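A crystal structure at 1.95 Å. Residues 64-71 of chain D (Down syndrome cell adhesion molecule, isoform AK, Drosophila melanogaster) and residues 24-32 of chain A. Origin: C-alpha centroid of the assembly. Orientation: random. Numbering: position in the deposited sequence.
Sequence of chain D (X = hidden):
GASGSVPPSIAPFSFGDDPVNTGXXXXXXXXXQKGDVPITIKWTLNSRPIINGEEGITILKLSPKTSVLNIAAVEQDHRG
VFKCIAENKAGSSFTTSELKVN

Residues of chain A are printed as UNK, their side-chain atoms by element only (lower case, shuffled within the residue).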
# COMPACT_ATOMS: atom_id res chain seq x y z
N PRO D 64 9.35 9.77 -3.80
CA PRO D 64 9.28 10.13 -5.22
C PRO D 64 8.83 8.98 -6.13
O PRO D 64 8.37 9.23 -7.24
CB PRO D 64 10.72 10.56 -5.56
CG PRO D 64 11.55 10.13 -4.40
CD PRO D 64 10.66 10.12 -3.22
N LYS D 65 8.93 7.74 -5.66
CA LYS D 65 8.59 6.60 -6.49
C LYS D 65 7.39 5.79 -5.99
O LYS D 65 7.07 4.74 -6.56
CB LYS D 65 9.80 5.68 -6.64
CG LYS D 65 10.89 6.25 -7.54
CD LYS D 65 11.81 5.15 -8.02
CE LYS D 65 12.69 5.63 -9.16
NZ LYS D 65 13.46 4.50 -9.75
N THR D 66 6.72 6.27 -4.95
CA THR D 66 5.59 5.54 -4.39
C THR D 66 4.39 6.43 -4.08
O THR D 66 4.50 7.41 -3.33
CB THR D 66 5.98 4.78 -3.10
OG1 THR D 66 7.01 3.82 -3.40
CG2 THR D 66 4.78 4.07 -2.51
N SER D 67 3.25 6.09 -4.66
CA SER D 67 1.99 6.74 -4.30
C SER D 67 1.07 5.72 -3.65
O SER D 67 0.86 4.62 -4.18
CB SER D 67 1.32 7.36 -5.53
OG SER D 67 0.09 7.97 -5.15
N VAL D 68 0.52 6.10 -2.50
CA VAL D 68 -0.36 5.25 -1.73
C VAL D 68 -1.81 5.67 -1.89
O VAL D 68 -2.15 6.84 -1.67
CB VAL D 68 0.02 5.29 -0.24
CG1 VAL D 68 -0.88 4.38 0.56
CG2 VAL D 68 1.48 4.89 -0.05
N LEU D 69 -2.67 4.74 -2.28
CA LEU D 69 -4.10 5.02 -2.38
C LEU D 69 -4.87 4.22 -1.35
O LEU D 69 -4.75 2.99 -1.28
CB LEU D 69 -4.62 4.73 -3.79
CG LEU D 69 -6.07 5.14 -4.11
CD1 LEU D 69 -6.25 5.50 -5.58
CD2 LEU D 69 -7.08 4.06 -3.71
N ASN D 70 -5.68 4.91 -0.56
CA ASN D 70 -6.50 4.26 0.44
C ASN D 70 -7.93 4.76 0.40
O ASN D 70 -8.19 5.97 0.37
CB ASN D 70 -5.92 4.47 1.84
CG ASN D 70 -6.75 3.81 2.93
OD1 ASN D 70 -7.55 4.46 3.60
ND2 ASN D 70 -6.57 2.50 3.10
N ILE D 71 -8.87 3.82 0.38
CA ILE D 71 -10.28 4.15 0.49
C ILE D 71 -10.75 3.73 1.88
O ILE D 71 -10.96 2.55 2.13
CB ILE D 71 -11.12 3.47 -0.61
CG1 ILE D 71 -10.48 3.69 -1.98
CG2 ILE D 71 -12.55 3.99 -0.59
CD1 ILE D 71 -11.21 3.00 -3.12
N UNK A 24 14.70 -3.28 -5.72
CA UNK A 24 13.30 -3.05 -6.05
C UNK A 24 12.57 -2.25 -4.98
O UNK A 24 13.05 -2.11 -3.85
o UNK A 24 10.84 -6.15 -7.55
c UNK A 24 12.04 -6.26 -7.89
c UNK A 24 13.00 -5.13 -7.54
o UNK A 24 12.48 -7.25 -8.51
c UNK A 24 12.57 -4.38 -6.28
N UNK A 25 11.40 -1.74 -5.34
CA UNK A 25 10.57 -0.93 -4.47
C UNK A 25 9.37 -1.76 -4.01
O UNK A 25 8.47 -2.04 -4.80
c UNK A 25 10.12 0.33 -5.21
c UNK A 25 9.14 1.18 -4.42
o UNK A 25 9.00 1.04 -3.20
n UNK A 25 8.47 2.08 -5.11
N UNK A 26 9.38 -2.17 -2.75
CA UNK A 26 8.35 -3.07 -2.24
C UNK A 26 7.62 -2.44 -1.07
O UNK A 26 8.15 -1.56 -0.38
c UNK A 26 8.95 -4.40 -1.83
N UNK A 27 6.39 -2.88 -0.84
CA UNK A 27 5.60 -2.33 0.24
C UNK A 27 4.27 -3.02 0.44
O UNK A 27 3.81 -3.78 -0.41
N UNK A 28 3.65 -2.75 1.59
CA UNK A 28 2.32 -3.26 1.92
C UNK A 28 1.54 -2.22 2.72
O UNK A 28 2.13 -1.34 3.35
c UNK A 28 2.39 -4.56 2.74
c UNK A 28 3.31 -4.39 3.95
c UNK A 28 2.84 -5.73 1.87
N UNK A 29 0.21 -2.33 2.68
CA UNK A 29 -0.66 -1.52 3.52
C UNK A 29 -1.30 -2.41 4.56
O UNK A 29 -1.92 -3.42 4.21
n UNK A 29 -2.48 1.67 0.19
c UNK A 29 -2.54 1.17 1.41
c UNK A 29 -1.78 -0.84 2.73
o UNK A 29 -3.53 1.32 2.13
c UNK A 29 -1.36 0.30 1.83
N UNK A 30 -1.18 -2.04 5.83
CA UNK A 30 -1.89 -2.72 6.90
C UNK A 30 -3.21 -2.00 7.12
O UNK A 30 -3.25 -0.92 7.72
s UNK A 30 -1.85 -3.63 9.54
c UNK A 30 -1.06 -2.75 8.18
N UNK A 31 -4.30 -2.59 6.64
CA UNK A 31 -5.59 -1.94 6.69
C UNK A 31 -6.52 -2.65 7.66
O UNK A 31 -7.00 -3.75 7.39
c UNK A 31 -5.32 -2.56 2.19
c UNK A 31 -5.52 -0.86 4.37
s UNK A 31 -6.05 -0.99 2.65
c UNK A 31 -6.22 -1.86 5.30
N UNK A 32 -6.76 -2.01 8.80
CA UNK A 32 -7.68 -2.53 9.80
C UNK A 32 -9.11 -2.41 9.29
O UNK A 32 -9.51 -1.38 8.75
c UNK A 32 -8.55 -2.27 12.15
c UNK A 32 -7.52 -1.79 11.14
c UNK A 32 -6.10 -1.97 11.67
O HOH W 1 9.61 4.21 -2.58

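Position 24 of chain A carries five side-chain atoms, a run of three carbons whose last bears two oxygens, and none of them is within reach of D:64-71. That is a carboxylate on a two-methylene stem, hence A:Glu24. Its partly exposed setting suits a charged group.

Position 25 has two carbons, the second holding one oxygen and one nitrogen. Its CB points toward D:64-71, and the nitrogen lies 2.8 Å from OG1 of D:Thr66 and 3.3 Å from O of D:Lys65. This is a short amide, A:Asn25, whose ND2 donates a hydrogen bond to the threonine OG1 (162°). A water bridges the pair, held 2.8 Å from OG1 of D:Thr66 and giving a weak bond to OD1 of A:Asn25 at 3.3 Å. A short amide suits this place, offering a donor to the threonine and an acceptor to the water.

Position 26 shows one carbon, which points away and touches nothing of D:64-71, so it is A:Ala26. Position 27 has no side-chain atoms and is A:Gly27. An ideal CB would point toward D:64-71 yet find nothing of it within 5.5 Å, so this contact does not explain the glycine. At position 28 one carbon carries two more, buried but out of reach of D:64-71; this is the beta-branched pattern of A:Val28, a shape common in strands.

Position 29 has three carbons, the third bearing an oxygen and a nitrogen. The nitrogen lies 3.0 Å from the backbone O of D:Leu69 and 3.2 Å from CG1 of D:Val68, and the oxygen 3.4 Å from ND2 of D:Asn70. This is A:Gln29, an amide one methylene longer than asparagine. That reach counts where the CA atoms of A:Gln29 and D:Val68 stand 8.6 Å apart. NE2 donates to the D:Leu69 carbonyl (168°), while OE1 accepts a weak bond from D:Asn70.

Position 30 holds a carbon followed by a sulfur, out of reach of D:64-71 and covalently bonded elsewhere in the structure: A:Cys30. Position 31 is an unbranched chain of two carbons, a sulfur and a terminal carbon, with the sulfur 3.6 Å from ND2 of D:Asn70. It is A:Met31, whose chi1 (-71°, m) and chi2 (169°, t) place SD there. Position 32 again has one carbon bearing two others, buried and taking no part: A:Val32.

The two strands run roughly parallel, 20° apart, but their axes come no closer than 9.4 Å, too far for backbone pairing. Side chains therefore span the gap. A:Asn25 and A:Gln29 supply the hydrogen-bonding amides, A:Met31 adds packing, and 257 Å² is buried in all.

Chain A (24-32) ENAGVQCMV
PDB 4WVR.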